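Local coordinates for protein particle-associated glycoside hydrolase (Acinetobacter phage Fri1, PDB 6C72) that probably depolymerises the capsular polysaccharide of Acinetobacter baumannii as a trimeric phage tailspike with glycosidase activity, helping the virus through the host capsule during entry, at residues H177-H182 against N203-S209; S183-V189 against S216-F220; L241-R247 against R269-V275; T286-L290 against F322-A326. All blocks are in the same frame, centred on the assembly; numbering follows the deposited sequence.

Contact 1. Residues H177-H182 against N203-S209; sequences HGTFWH and NLKMLGS
This is a parallel beta pairing between successive rungs of the tailspike's beta-helix, strand 179-182 against strand 204-207. The two strands are extended and run the same way at 33°, their axes 4.6 Å apart at closest. Thr179 lies across from Leu204, Phe180 from Lys205, Trp181 from Met206 and His182 from Leu207. Three backbone hydrogen bonds set this register: Lys205 N to Thr179 O (3.0 Å), Trp181 N to Lys205 O (2.8 Å) and Leu207 N to Trp181 O (3.2 Å).

One face carries Trp181 (chi1 t) and Met206, with Trp181 CE3 3.6 Å from Met206 CE and 3.8 Å from Leu204 CD2; all three are buried. On the face of Phe180 and Lys205, Phe180 CD1 reaches Leu207 CD1 at 3.7 Å, while the lysine, all-trans, leads its amine away. At the C-terminal end His182 donates from ND1 to Ser209 O (2.8 Å), and Leu207 CB sits over its ring in a CH-pi contact, 4.0 Å from the centroid. At the other end a water bridges Thr179 N (3.2 Å), Asn203 O (2.8 Å) and His177 ND1 (3.1 Å).

Strand 133-140 flanks 179-182 on its far edge, bonding to the backbone of Phe180 and His182, and its zinc-site residue His134 meets the His182 ring; strand 234-237 continues the stack beyond 204-207.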
loop_
_atom_site.group_PDB
_atom_site.type_symbol
_atom_site.label_atom_id
_atom_site.label_comp_id
_atom_site.label_asym_id
_atom_site.label_seq_id
_atom_site.Cartn_x
_atom_site.Cartn_y
_atom_site.Cartn_z
ATOM N N HIS A 177 15.215 -21.952 18.486
ATOM C CA HIS A 177 16.500 -21.762 17.833
ATOM C C HIS A 177 17.519 -22.755 18.377
ATOM O O HIS A 177 17.504 -23.104 19.563
ATOM C CB HIS A 177 16.980 -20.323 18.012
ATOM C CG HIS A 177 16.219 -19.341 17.179
ATOM N ND1 HIS A 177 16.293 -19.324 15.804
ATOM C CD2 HIS A 177 15.345 -18.367 17.523
ATOM C CE1 HIS A 177 15.502 -18.378 15.336
ATOM N NE2 HIS A 177 14.916 -17.781 16.357
ATOM N N GLY A 178 18.374 -23.253 17.490
ATOM C CA GLY A 178 19.443 -24.145 17.898
ATOM C C GLY A 178 20.802 -23.470 17.862
ATOM O O GLY A 178 21.748 -23.932 18.496
ATOM N N THR A 179 20.917 -22.379 17.116
ATOM C CA THR A 179 22.156 -21.630 17.008
ATOM C C THR A 179 22.038 -20.377 17.868
ATOM O O THR A 179 21.095 -19.597 17.701
ATOM C CB THR A 179 22.439 -21.269 15.551
ATOM O OG1 THR A 179 22.496 -22.462 14.767
ATOM C CG2 THR A 179 23.774 -20.517 15.423
ATOM N N PHE A 180 22.985 -20.192 18.790
ATOM C CA PHE A 180 23.028 -19.012 19.650
ATOM C C PHE A 180 24.335 -18.271 19.387
ATOM O O PHE A 180 25.411 -18.712 19.817
ATOM C CB PHE A 180 22.900 -19.391 21.125
ATOM C CG PHE A 180 21.619 -20.092 21.453
ATOM C CD1 PHE A 180 20.470 -19.363 21.734
ATOM C CD2 PHE A 180 21.558 -21.485 21.499
ATOM C CE1 PHE A 180 19.284 -20.013 22.033
ATOM C CE2 PHE A 180 20.377 -22.138 21.796
ATOM C CZ PHE A 180 19.246 -21.412 22.070
ATOM N N TRP A 181 24.228 -17.112 18.746
ATOM C CA TRP A 181 25.383 -16.409 18.197
ATOM C C TRP A 181 25.743 -15.242 19.116
ATOM O O TRP A 181 24.960 -14.294 19.267
ATOM C CB TRP A 181 25.063 -15.947 16.781
ATOM C CG TRP A 181 26.221 -15.446 15.996
ATOM C CD1 TRP A 181 27.528 -15.494 16.341
ATOM C CD2 TRP A 181 26.161 -14.793 14.723
ATOM N NE1 TRP A 181 28.294 -14.919 15.366
ATOM C CE2 TRP A 181 27.480 -14.484 14.355
ATOM C CE3 TRP A 181 25.115 -14.434 13.861
ATOM C CZ2 TRP A 181 27.790 -13.825 13.160
ATOM C CZ3 TRP A 181 25.422 -13.781 12.673
ATOM C CH2 TRP A 181 26.749 -13.484 12.335
ATOM N N HIS A 182 26.910 -15.328 19.748
ATOM C CA HIS A 182 27.437 -14.291 20.622
ATOM C C HIS A 182 28.609 -13.609 19.943
ATOM O O HIS A 182 29.157 -14.103 18.957
ATOM C CB HIS A 182 27.936 -14.842 21.963
ATOM C CG HIS A 182 27.000 -15.775 22.665
ATOM N ND1 HIS A 182 26.474 -15.495 23.909
ATOM C CD2 HIS A 182 26.559 -17.013 22.341
ATOM C CE1 HIS A 182 25.731 -16.511 24.309
ATOM N NE2 HIS A 182 25.758 -17.439 23.371
ATOM N N ASN A 203 17.614 -17.688 10.749
ATOM C CA ASN A 203 17.445 -18.963 11.445
ATOM C C ASN A 203 18.413 -19.100 12.621
ATOM O O ASN A 203 19.062 -20.131 12.790
ATOM C CB ASN A 203 17.601 -20.149 10.479
ATOM C CG ASN A 203 16.570 -20.151 9.370
ATOM O OD1 ASN A 203 15.763 -19.240 9.269
ATOM N ND2 ASN A 203 16.591 -21.180 8.538
ATOM N N LEU A 204 18.492 -18.067 13.453
ATOM C CA LEU A 204 19.336 -18.150 14.638
ATOM C C LEU A 204 18.878 -17.124 15.661
ATOM O O LEU A 204 18.064 -16.248 15.370
ATOM C CB LEU A 204 20.821 -17.966 14.283
ATOM C CG LEU A 204 21.286 -16.752 13.472
ATOM C CD1 LEU A 204 21.380 -15.476 14.304
ATOM C CD2 LEU A 204 22.634 -17.071 12.815
ATOM N N LYS A 205 19.428 -17.245 16.866
ATOM C CA LYS A 205 19.209 -16.300 17.951
ATOM C C LYS A 205 20.536 -15.650 18.325
ATOM O O LYS A 205 21.567 -16.329 18.401
ATOM C CB LYS A 205 18.609 -16.987 19.181
ATOM C CG LYS A 205 18.304 -16.029 20.313
ATOM C CD LYS A 205 17.291 -16.612 21.272
ATOM C CE LYS A 205 16.854 -15.591 22.313
ATOM N NZ LYS A 205 15.759 -16.112 23.188
ATOM N N MET A 206 20.516 -14.340 18.544
ATOM C CA MET A 206 21.697 -13.594 18.953
ATOM C C MET A 206 21.552 -13.205 20.418
ATOM O O MET A 206 20.489 -12.748 20.840
ATOM C CB MET A 206 21.905 -12.354 18.071
ATOM C CG MET A 206 22.007 -12.660 16.568
ATOM S SD MET A 206 22.211 -11.216 15.464
ATOM C CE MET A 206 23.940 -11.255 15.084
ATOM N N LEU A 207 22.615 -13.404 21.194
ATOM C CA LEU A 207 22.599 -13.179 22.633
ATOM C C LEU A 207 23.648 -12.145 23.013
ATOM O O LEU A 207 24.747 -12.116 22.447
ATOM C CB LEU A 207 22.862 -14.502 23.411
ATOM C CG LEU A 207 21.759 -15.553 23.263
ATOM C CD1 LEU A 207 22.147 -16.874 23.932
ATOM C CD2 LEU A 207 20.422 -15.059 23.811
ATOM N N GLY A 208 23.318 -11.329 24.022
ATOM C CA GLY A 208 24.194 -10.248 24.439
ATOM C C GLY A 208 25.385 -10.663 25.282
ATOM O O GLY A 208 26.386 -9.940 25.303
ATOM N N SER A 209 25.310 -11.805 25.978
ATOM C CA SER A 209 26.447 -12.238 26.777
ATOM C C SER A 209 27.617 -12.523 25.849
ATOM O O SER A 209 27.433 -13.013 24.732
ATOM C CB SER A 209 26.100 -13.465 27.637
ATOM O OG SER A 209 25.859 -14.640 26.875
HETATM O O HOH W 1 18.498 -21.472 15.216
#

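Contact 2. Residues S183-V189 against S216-F220; sequences SSDGSQV and SNCGF
Cys218 sits opposite Gly186 (CA atoms 4.0 Å apart), and from there the two chains run on in step, Ser187 facing Gly219 and Gln188 facing Phe220. Gly219 N donates to Gly186 O (2.9 Å) and Phe220 N to Ser187 O (3.0 Å); in return Val189 N donates to Phe220 O (3.0 Å). The lone parallel bridge, Gln188 with Phe220 (CA atoms 4.4 Å apart), is where two successive coils of the beta-helix come into register as strands 188-192 and 220-224 begin. Gly219 needs its bareness: a CB would clash with Ser187 O.

Much of the turn of 183-189 is held by its own side chains. Asp185 N donates to Ser183 OG (3.2 Å), an ST turn, and that hydroxyl donates to Gln188 O (3.0 Å). Asp185 OD1 takes Ser187 N (2.9 Å), an Asx turn, and a very short bond from Ser187 OG (2.4 Å), while its OD2 forms a salt bridge to Lys138. Cys218 SG packs 3.6 Å from Ser183 CB. The Gln188 amide hydrogen-bonds Glu160 and Asn164 of the third subunit.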
loop_
_atom_site.group_PDB
_atom_site.type_symbol
_atom_site.label_atom_id
_atom_site.label_comp_id
_atom_site.label_asym_id
_atom_site.label_seq_id
_atom_site.Cartn_x
_atom_site.Cartn_y
_atom_site.Cartn_z
ATOM N N SER A 183 29.019 -12.489 20.521
ATOM C CA SER A 183 30.218 -11.784 20.105
ATOM C C SER A 183 31.393 -12.164 20.995
ATOM O O SER A 183 31.227 -12.658 22.111
ATOM C CB SER A 183 30.007 -10.271 20.148
ATOM O OG SER A 183 31.199 -9.601 19.773
ATOM N N SER A 184 32.598 -11.907 20.496
ATOM C CA SER A 184 33.807 -12.135 21.271
ATOM C C SER A 184 34.239 -10.924 22.090
ATOM O O SER A 184 35.215 -11.037 22.840
ATOM C CB SER A 184 34.954 -12.557 20.355
ATOM O OG SER A 184 35.218 -11.567 19.379
ATOM N N ASP A 185 33.566 -9.781 21.959
ATOM C CA ASP A 185 33.862 -8.595 22.771
ATOM C C ASP A 185 32.563 -7.812 22.987
ATOM O O ASP A 185 31.461 -8.350 22.824
ATOM C CB ASP A 185 34.970 -7.748 22.110
ATOM C CG ASP A 185 34.572 -7.191 20.734
ATOM O OD1 ASP A 185 33.363 -7.073 20.420
ATOM O OD2 ASP A 185 35.486 -6.872 19.942
ATOM N N GLY A 186 32.692 -6.529 23.344
ATOM C CA GLY A 186 31.573 -5.665 23.653
ATOM C C GLY A 186 31.036 -4.830 22.511
ATOM O O GLY A 186 30.165 -3.985 22.742
ATOM N N SER A 187 31.508 -5.043 21.283
ATOM C CA SER A 187 31.129 -4.191 20.166
ATOM C C SER A 187 29.827 -4.665 19.531
ATOM O O SER A 187 28.748 -4.210 19.924
ATOM C CB SER A 187 32.269 -4.122 19.141
ATOM O OG SER A 187 32.731 -5.417 18.790
ATOM N N GLN A 188 29.905 -5.561 18.549
ATOM C CA GLN A 188 28.708 -6.085 17.902
ATOM C C GLN A 188 28.939 -7.537 17.519
ATOM O O GLN A 188 30.077 -8.011 17.481
ATOM C CB GLN A 188 28.307 -5.260 16.669
ATOM C CG GLN A 188 29.210 -5.414 15.458
ATOM C CD GLN A 188 30.535 -4.687 15.635
ATOM O OE1 GLN A 188 30.567 -3.536 16.075
ATOM N NE2 GLN A 188 31.634 -5.345 15.262
ATOM N N VAL A 189 27.842 -8.250 17.245
ATOM C CA VAL A 189 27.975 -9.622 16.767
ATOM C C VAL A 189 28.215 -9.637 15.265
ATOM O O VAL A 189 29.179 -10.246 14.779
ATOM C CB VAL A 189 26.731 -10.459 17.126
ATOM C CG1 VAL A 189 26.912 -11.901 16.651
ATOM C CG2 VAL A 189 26.436 -10.422 18.617
ATOM N N SER A 216 29.131 -6.562 31.499
ATOM C CA SER A 216 28.802 -5.669 30.394
ATOM C C SER A 216 28.604 -6.484 29.122
ATOM O O SER A 216 29.527 -7.166 28.666
ATOM C CB SER A 216 29.898 -4.624 30.207
ATOM O OG SER A 216 29.548 -3.702 29.201
ATOM N N ASN A 217 27.399 -6.419 28.560
ATOM C CA ASN A 217 27.064 -7.236 27.406
ATOM C C ASN A 217 27.512 -6.571 26.112
ATOM O O ASN A 217 27.970 -5.424 26.086
ATOM C CB ASN A 217 25.564 -7.513 27.362
ATOM C CG ASN A 217 25.178 -8.718 28.194
ATOM O OD1 ASN A 217 26.007 -9.274 28.909
ATOM N ND2 ASN A 217 23.913 -9.133 28.104
ATOM N N CYS A 218 27.363 -7.311 25.022
ATOM C CA CYS A 218 27.724 -6.795 23.717
ATOM C C CYS A 218 26.791 -5.658 23.318
ATOM O O CYS A 218 25.582 -5.704 23.568
ATOM C CB CYS A 218 27.672 -7.914 22.688
ATOM S SG CYS A 218 28.207 -7.353 21.090
ATOM N N GLY A 219 27.360 -4.627 22.700
ATOM C CA GLY A 219 26.594 -3.460 22.307
ATOM C C GLY A 219 25.447 -3.752 21.360
ATOM O O GLY A 219 24.285 -3.488 21.681
ATOM N N PHE A 220 25.756 -4.303 20.193
ATOM C CA PHE A 220 24.774 -4.527 19.148
ATOM C C PHE A 220 24.746 -5.989 18.742
ATOM O O PHE A 220 25.783 -6.667 18.718
ATOM C CB PHE A 220 25.081 -3.700 17.896
ATOM C CG PHE A 220 25.184 -2.218 18.140
ATOM C CD1 PHE A 220 24.063 -1.481 18.524
ATOM C CD2 PHE A 220 26.402 -1.557 17.963
ATOM C CE1 PHE A 220 24.157 -0.107 18.738
ATOM C CE2 PHE A 220 26.502 -0.189 18.166
ATOM C CZ PHE A 220 25.374 0.543 18.552
#

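Contact 3. Residues L241-R247 against R269-V275; sequences LEGLYIR and RNTAALV
Ile246 CD1 against Leu274 CD2 (3.6 Å) is the heart of this contact; beside it Leu244 CB meets Ala272 CB (4.0 Å) on the same buried face. Across the sheet Tyr245 (chi1 t) lays its ring by Ala273 and Val275, CE1 to Val275 CG2 being 3.5 Å. The backbones beneath are parallel strands, 244-247 and 272-275, only 2° apart in direction and 4.7 Å between axes, with Tyr245 opposite Ala273 and Ile246 opposite Leu274. Ala273 N bonds to Leu244 O (2.9 Å), Ile246 N to Ala273 O (3.1 Å) and Val275 N to Ile246 O (2.9 Å).

Before the strands, beyond the corner at Gly243, the chemistry turns polar. Leu241 O accepts from both Arg269 N and Asn270 N, each at 3.1 Å. The Glu242 carboxylate, bent by chi2 near +88°, forms a two-point salt bridge: Arg269 NE to Glu242 OE2 at 2.7 Å and Arg269 NH2 to Glu242 OE1 at 2.9 Å. Asn270 ND2 adds a bond to OE2 of Glu242 (2.6 Å).

Stacked coils of this kind make up a right-handed parallel beta-helix; here strand 220-224 lies on the outer edge of 244-247 and strand 300-302 on that of 272-275, while Phe259 of strand 255-260 packs against Leu244 and Ile246 from inside.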
loop_
_atom_site.group_PDB
_atom_site.type_symbol
_atom_site.label_atom_id
_atom_site.label_comp_id
_atom_site.label_asym_id
_atom_site.label_seq_id
_atom_site.Cartn_x
_atom_site.Cartn_y
_atom_site.Cartn_z
ATOM N N LEU A 241 23.069 -2.292 24.022
ATOM C CA LEU A 241 22.454 -1.147 23.362
ATOM C C LEU A 241 21.199 -1.602 22.628
ATOM O O LEU A 241 20.090 -1.446 23.145
ATOM C CB LEU A 241 23.445 -0.471 22.405
ATOM C CG LEU A 241 24.709 0.042 23.098
ATOM C CD1 LEU A 241 25.663 0.667 22.103
ATOM C CD2 LEU A 241 24.375 1.041 24.195
ATOM N N GLU A 242 21.362 -2.207 21.450
ATOM C CA GLU A 242 20.233 -2.638 20.637
ATOM C C GLU A 242 20.500 -4.013 20.041
ATOM O O GLU A 242 21.636 -4.358 19.706
ATOM C CB GLU A 242 19.936 -1.653 19.492
ATOM C CG GLU A 242 19.206 -0.391 19.916
ATOM C CD GLU A 242 20.162 0.710 20.341
ATOM O OE1 GLU A 242 21.328 0.708 19.875
ATOM O OE2 GLU A 242 19.747 1.576 21.140
ATOM N N GLY A 243 19.428 -4.783 19.876
ATOM C CA GLY A 243 19.543 -5.998 19.093
ATOM C C GLY A 243 19.817 -5.716 17.626
ATOM O O GLY A 243 20.561 -6.451 16.972
ATOM N N LEU A 244 19.234 -4.640 17.097
ATOM C CA LEU A 244 19.406 -4.211 15.716
ATOM C C LEU A 244 19.653 -2.709 15.703
ATOM O O LEU A 244 18.948 -1.959 16.387
ATOM C CB LEU A 244 18.164 -4.553 14.880
ATOM C CG LEU A 244 18.038 -3.935 13.482
ATOM C CD1 LEU A 244 19.103 -4.436 12.517
ATOM C CD2 LEU A 244 16.628 -4.139 12.917
ATOM N N TYR A 245 20.653 -2.277 14.940
ATOM C CA TYR A 245 21.054 -0.877 14.866
ATOM C C TYR A 245 21.467 -0.581 13.431
ATOM O O TYR A 245 22.370 -1.233 12.896
ATOM C CB TYR A 245 22.194 -0.596 15.842
ATOM C CG TYR A 245 22.681 0.836 15.911
ATOM C CD1 TYR A 245 22.135 1.730 16.817
ATOM C CD2 TYR A 245 23.723 1.278 15.102
ATOM C CE1 TYR A 245 22.586 3.030 16.909
ATOM C CE2 TYR A 245 24.188 2.583 15.180
ATOM C CZ TYR A 245 23.612 3.456 16.089
ATOM O OH TYR A 245 24.073 4.756 16.180
ATOM N N ILE A 246 20.802 0.376 12.793
ATOM C CA ILE A 246 21.028 0.649 11.380
ATOM C C ILE A 246 21.487 2.091 11.229
ATOM O O ILE A 246 20.706 3.032 11.440
ATOM C CB ILE A 246 19.775 0.383 10.551
ATOM C CG1 ILE A 246 19.218 -1.021 10.884
ATOM C CG2 ILE A 246 20.100 0.570 9.082
ATOM C CD1 ILE A 246 18.090 -1.476 9.984
ATOM N N ARG A 247 22.732 2.272 10.801
ATOM C CA ARG A 247 23.257 3.618 10.599
ATOM C C ARG A 247 24.245 3.581 9.444
ATOM O O ARG A 247 25.351 3.059 9.593
ATOM C CB ARG A 247 23.918 4.132 11.875
ATOM C CG ARG A 247 24.343 5.568 11.773
ATOM C CD ARG A 247 25.148 6.054 12.947
ATOM N NE ARG A 247 25.283 7.490 12.827
ATOM C CZ ARG A 247 26.197 8.226 13.450
ATOM N NH1 ARG A 247 27.083 7.645 14.251
ATOM N NH2 ARG A 247 26.225 9.546 13.258
ATOM N N ARG A 269 19.151 -0.567 25.994
ATOM C CA ARG A 269 18.806 0.763 25.506
ATOM C C ARG A 269 17.477 0.704 24.757
ATOM O O ARG A 269 16.454 1.110 25.306
ATOM C CB ARG A 269 19.926 1.347 24.632
ATOM C CG ARG A 269 19.763 2.855 24.383
ATOM C CD ARG A 269 21.048 3.532 23.910
ATOM N NE ARG A 269 21.436 3.119 22.561
ATOM C CZ ARG A 269 22.554 3.499 21.946
ATOM N NH1 ARG A 269 23.420 4.321 22.547
ATOM N NH2 ARG A 269 22.810 3.053 20.720
ATOM N N ASN A 270 17.478 0.207 23.519
ATOM C CA ASN A 270 16.269 -0.033 22.742
ATOM C C ASN A 270 16.313 -1.444 22.183
ATOM O O ASN A 270 17.391 -1.993 21.956
ATOM C CB ASN A 270 16.135 0.965 21.573
ATOM C CG ASN A 270 16.425 2.391 21.987
ATOM O OD1 ASN A 270 15.622 3.015 22.678
ATOM N ND2 ASN A 270 17.579 2.904 21.597
ATOM N N THR A 271 15.145 -2.037 21.938
ATOM C CA THR A 271 15.157 -3.333 21.270
ATOM C C THR A 271 15.781 -3.210 19.890
ATOM O O THR A 271 16.432 -4.143 19.412
ATOM C CB THR A 271 13.751 -3.927 21.150
ATOM O OG1 THR A 271 12.951 -3.113 20.284
ATOM C CG2 THR A 271 13.080 -4.082 22.512
ATOM N N ALA A 272 15.566 -2.081 19.225
ATOM C CA ALA A 272 16.090 -1.845 17.889
ATOM C C ALA A 272 16.093 -0.343 17.626
ATOM O O ALA A 272 15.271 0.392 18.180
ATOM C CB ALA A 272 15.257 -2.568 16.823
ATOM N N ALA A 273 17.006 0.105 16.762
ATOM C CA ALA A 273 17.095 1.525 16.459
ATOM C C ALA A 273 17.408 1.720 14.987
ATOM O O ALA A 273 18.266 1.027 14.429
ATOM C CB ALA A 273 18.156 2.227 17.317
ATOM N N LEU A 274 16.684 2.646 14.363
ATOM C CA LEU A 274 16.983 3.133 13.026
ATOM C C LEU A 274 17.548 4.532 13.187
ATOM O O LEU A 274 16.868 5.416 13.723
ATOM C CB LEU A 274 15.738 3.152 12.137
ATOM C CG LEU A 274 14.906 1.868 12.047
ATOM C CD1 LEU A 274 13.901 1.983 10.913
ATOM C CD2 LEU A 274 15.803 0.668 11.840
ATOM N N VAL A 275 18.772 4.743 12.705
ATOM C CA VAL A 275 19.502 5.980 12.935
ATOM C C VAL A 275 19.806 6.720 11.636
ATOM O O VAL A 275 19.701 7.951 11.581
ATOM C CB VAL A 275 20.800 5.695 13.715
ATOM C CG1 VAL A 275 21.595 6.952 13.932
ATOM C CG2 VAL A 275 20.464 5.016 15.040
#

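Contact 4. Residues T286-L290 against F322-A326; sequences TFQQL and FNALA
Strands 286-289 and 322-324 lie side by side in parallel, 7° apart in direction with axes 4.7 Å from each other. Phe287 pairs with Phe322 (CA atoms 4.9 Å apart), Gln288 with Asn323 and Gln289 with Ala324 (both 4.7 Å between CA atoms). Asn323 takes part through both backbone polar atoms: its N donates to Phe287 O (2.9 Å) and its O accepts from Gln289 N (3.0 Å). Leu325 N closes the ladder on Gln289 O (3.2 Å). Past the last bridge the backbones spread, Leu290 and Leu325 CA atoms standing 5.7 Å apart, and a water donates to Gln289 O (2.8 Å) and Leu325 O (3.0 Å).

Stacking of like residues on successive coils, familiar from parallel beta-helices, is plain in the phenylalanines. Phe287 and Phe322 share chi1 m, and their buried rings lie 9° from parallel but slid apart so that they barely overlap: centroids 5.1 Å apart, Phe287 CD1 to Phe322 CE1 3.3 Å. On the face of Gln288 and Asn323, Gln288 NE2 bonds back to Thr286 OG1 (2.8 Å). At the exposed end Leu290 CD2 touches Leu325 CG (3.7 Å).

Phe355 of strand 354-357 stacks on Phe322 and Phe264 of strand 263-264 meets Phe287, extending the aromatic column to the neighbouring rungs, while Leu317 of strand 312-318 packs on both rings.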
loop_
_atom_site.group_PDB
_atom_site.type_symbol
_atom_site.label_atom_id
_atom_site.label_comp_id
_atom_site.label_asym_id
_atom_site.label_seq_id
_atom_site.Cartn_x
_atom_site.Cartn_y
_atom_site.Cartn_z
ATOM N N THR A 286 8.443 -8.664 16.104
ATOM C CA THR A 286 8.026 -8.124 17.390
ATOM C C THR A 286 9.165 -7.336 18.015
ATOM O O THR A 286 10.335 -7.527 17.674
ATOM C CB THR A 286 7.558 -9.217 18.374
ATOM O OG1 THR A 286 8.684 -9.937 18.890
ATOM C CG2 THR A 286 6.582 -10.193 17.714
ATOM N N PHE A 287 8.803 -6.401 18.888
ATOM C CA PHE A 287 9.755 -5.596 19.649
ATOM C C PHE A 287 9.282 -5.614 21.097
ATOM O O PHE A 287 8.221 -5.059 21.406
ATOM C CB PHE A 287 9.844 -4.165 19.104
ATOM C CG PHE A 287 10.110 -4.085 17.612
ATOM C CD1 PHE A 287 9.066 -4.164 16.695
ATOM C CD2 PHE A 287 11.408 -3.932 17.133
ATOM C CE1 PHE A 287 9.298 -4.093 15.334
ATOM C CE2 PHE A 287 11.660 -3.852 15.770
ATOM C CZ PHE A 287 10.600 -3.933 14.864
ATOM N N GLN A 288 10.020 -6.288 21.978
ATOM C CA GLN A 288 9.495 -6.602 23.307
ATOM C C GLN A 288 10.528 -6.298 24.379
ATOM O O GLN A 288 11.650 -6.804 24.317
ATOM C CB GLN A 288 9.058 -8.070 23.397
ATOM C CG GLN A 288 8.454 -8.594 22.110
ATOM C CD GLN A 288 7.605 -9.831 22.302
ATOM O OE1 GLN A 288 6.762 -9.884 23.206
ATOM N NE2 GLN A 288 7.805 -10.830 21.446
ATOM N N GLN A 289 10.144 -5.477 25.358
ATOM C CA GLN A 289 10.895 -5.277 26.602
ATOM C C GLN A 289 10.115 -5.934 27.745
ATOM O O GLN A 289 9.407 -5.276 28.502
ATOM C CB GLN A 289 11.121 -3.791 26.856
ATOM C CG GLN A 289 12.004 -3.112 25.811
ATOM C CD GLN A 289 13.508 -3.284 26.077
ATOM O OE1 GLN A 289 13.937 -4.241 26.714
ATOM N NE2 GLN A 289 14.309 -2.343 25.577
ATOM N N LEU A 290 10.285 -7.244 27.896
ATOM C CA LEU A 290 9.534 -8.010 28.883
ATOM C C LEU A 290 10.392 -8.463 30.063
ATOM O O LEU A 290 9.983 -9.352 30.814
ATOM C CB LEU A 290 8.868 -9.215 28.219
ATOM C CG LEU A 290 7.861 -8.859 27.124
ATOM C CD1 LEU A 290 7.141 -10.107 26.625
ATOM C CD2 LEU A 290 6.855 -7.816 27.622
ATOM N N PHE A 322 4.564 -4.312 19.300
ATOM C CA PHE A 322 5.371 -3.522 20.207
ATOM C C PHE A 322 4.818 -3.755 21.602
ATOM O O PHE A 322 3.646 -3.467 21.857
ATOM C CB PHE A 322 5.328 -2.042 19.845
ATOM C CG PHE A 322 5.669 -1.766 18.414
ATOM C CD1 PHE A 322 6.996 -1.605 18.022
ATOM C CD2 PHE A 322 4.665 -1.640 17.461
ATOM C CE1 PHE A 322 7.320 -1.351 16.696
ATOM C CE2 PHE A 322 4.979 -1.371 16.128
ATOM C CZ PHE A 322 6.313 -1.231 15.743
ATOM N N ASN A 323 5.645 -4.282 22.495
ATOM C CA ASN A 323 5.164 -4.741 23.789
ATOM C C ASN A 323 6.171 -4.382 24.867
ATOM O O ASN A 323 7.353 -4.705 24.747
ATOM C CB ASN A 323 4.912 -6.259 23.749
ATOM C CG ASN A 323 4.158 -6.760 24.952
ATOM O OD1 ASN A 323 3.777 -5.986 25.825
ATOM N ND2 ASN A 323 3.924 -8.069 25.001
ATOM N N ALA A 324 5.706 -3.744 25.929
ATOM C CA ALA A 324 6.608 -3.350 26.998
ATOM C C ALA A 324 5.895 -3.452 28.337
ATOM O O ALA A 324 4.697 -3.172 28.443
ATOM C CB ALA A 324 7.148 -1.927 26.791
ATOM N N LEU A 325 6.628 -3.904 29.340
ATOM C CA LEU A 325 6.188 -3.827 30.722
ATOM C C LEU A 325 6.923 -2.682 31.397
ATOM O O LEU A 325 8.015 -2.284 30.975
ATOM C CB LEU A 325 6.445 -5.138 31.473
ATOM C CG LEU A 325 5.816 -6.409 30.882
ATOM C CD1 LEU A 325 6.329 -7.672 31.606
ATOM C CD2 LEU A 325 4.302 -6.330 30.908
ATOM N N ALA A 326 6.305 -2.135 32.435
ATOM C CA ALA A 326 6.916 -1.024 33.147
ATOM C C ALA A 326 8.297 -1.427 33.655
ATOM O O ALA A 326 8.517 -2.571 34.073
ATOM C CB ALA A 326 6.019 -0.579 34.306
HETATM O O HOH W 2 10.395 -4.113 30.891
#

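In the fold
All four contacts join neighbouring coils of one beta-helix. Contacts 1 and 2 interlock along the chain, and strands 179-182 and 188-192, one from each contact, both pair with strand 133-140: Met206 and Trp181 of contact 1 pack on Val189 of contact 2, and Gly208 O probably accepts from Cys218 N. Contact 2 passes on to contact 3 through Gly219 and Phe220, which meet Leu241, Glu242 and Tyr245. Contact 3 is the most buried, yet its corner holds a salt bridge; contact 4, reached through Thr271 and Ala272 against Phe287, has a buried aromatic end and an exposed leucine end. Contact 2 is mostly turn, governed by polar bonds, and touches another subunit, whereas contact 4 touches none.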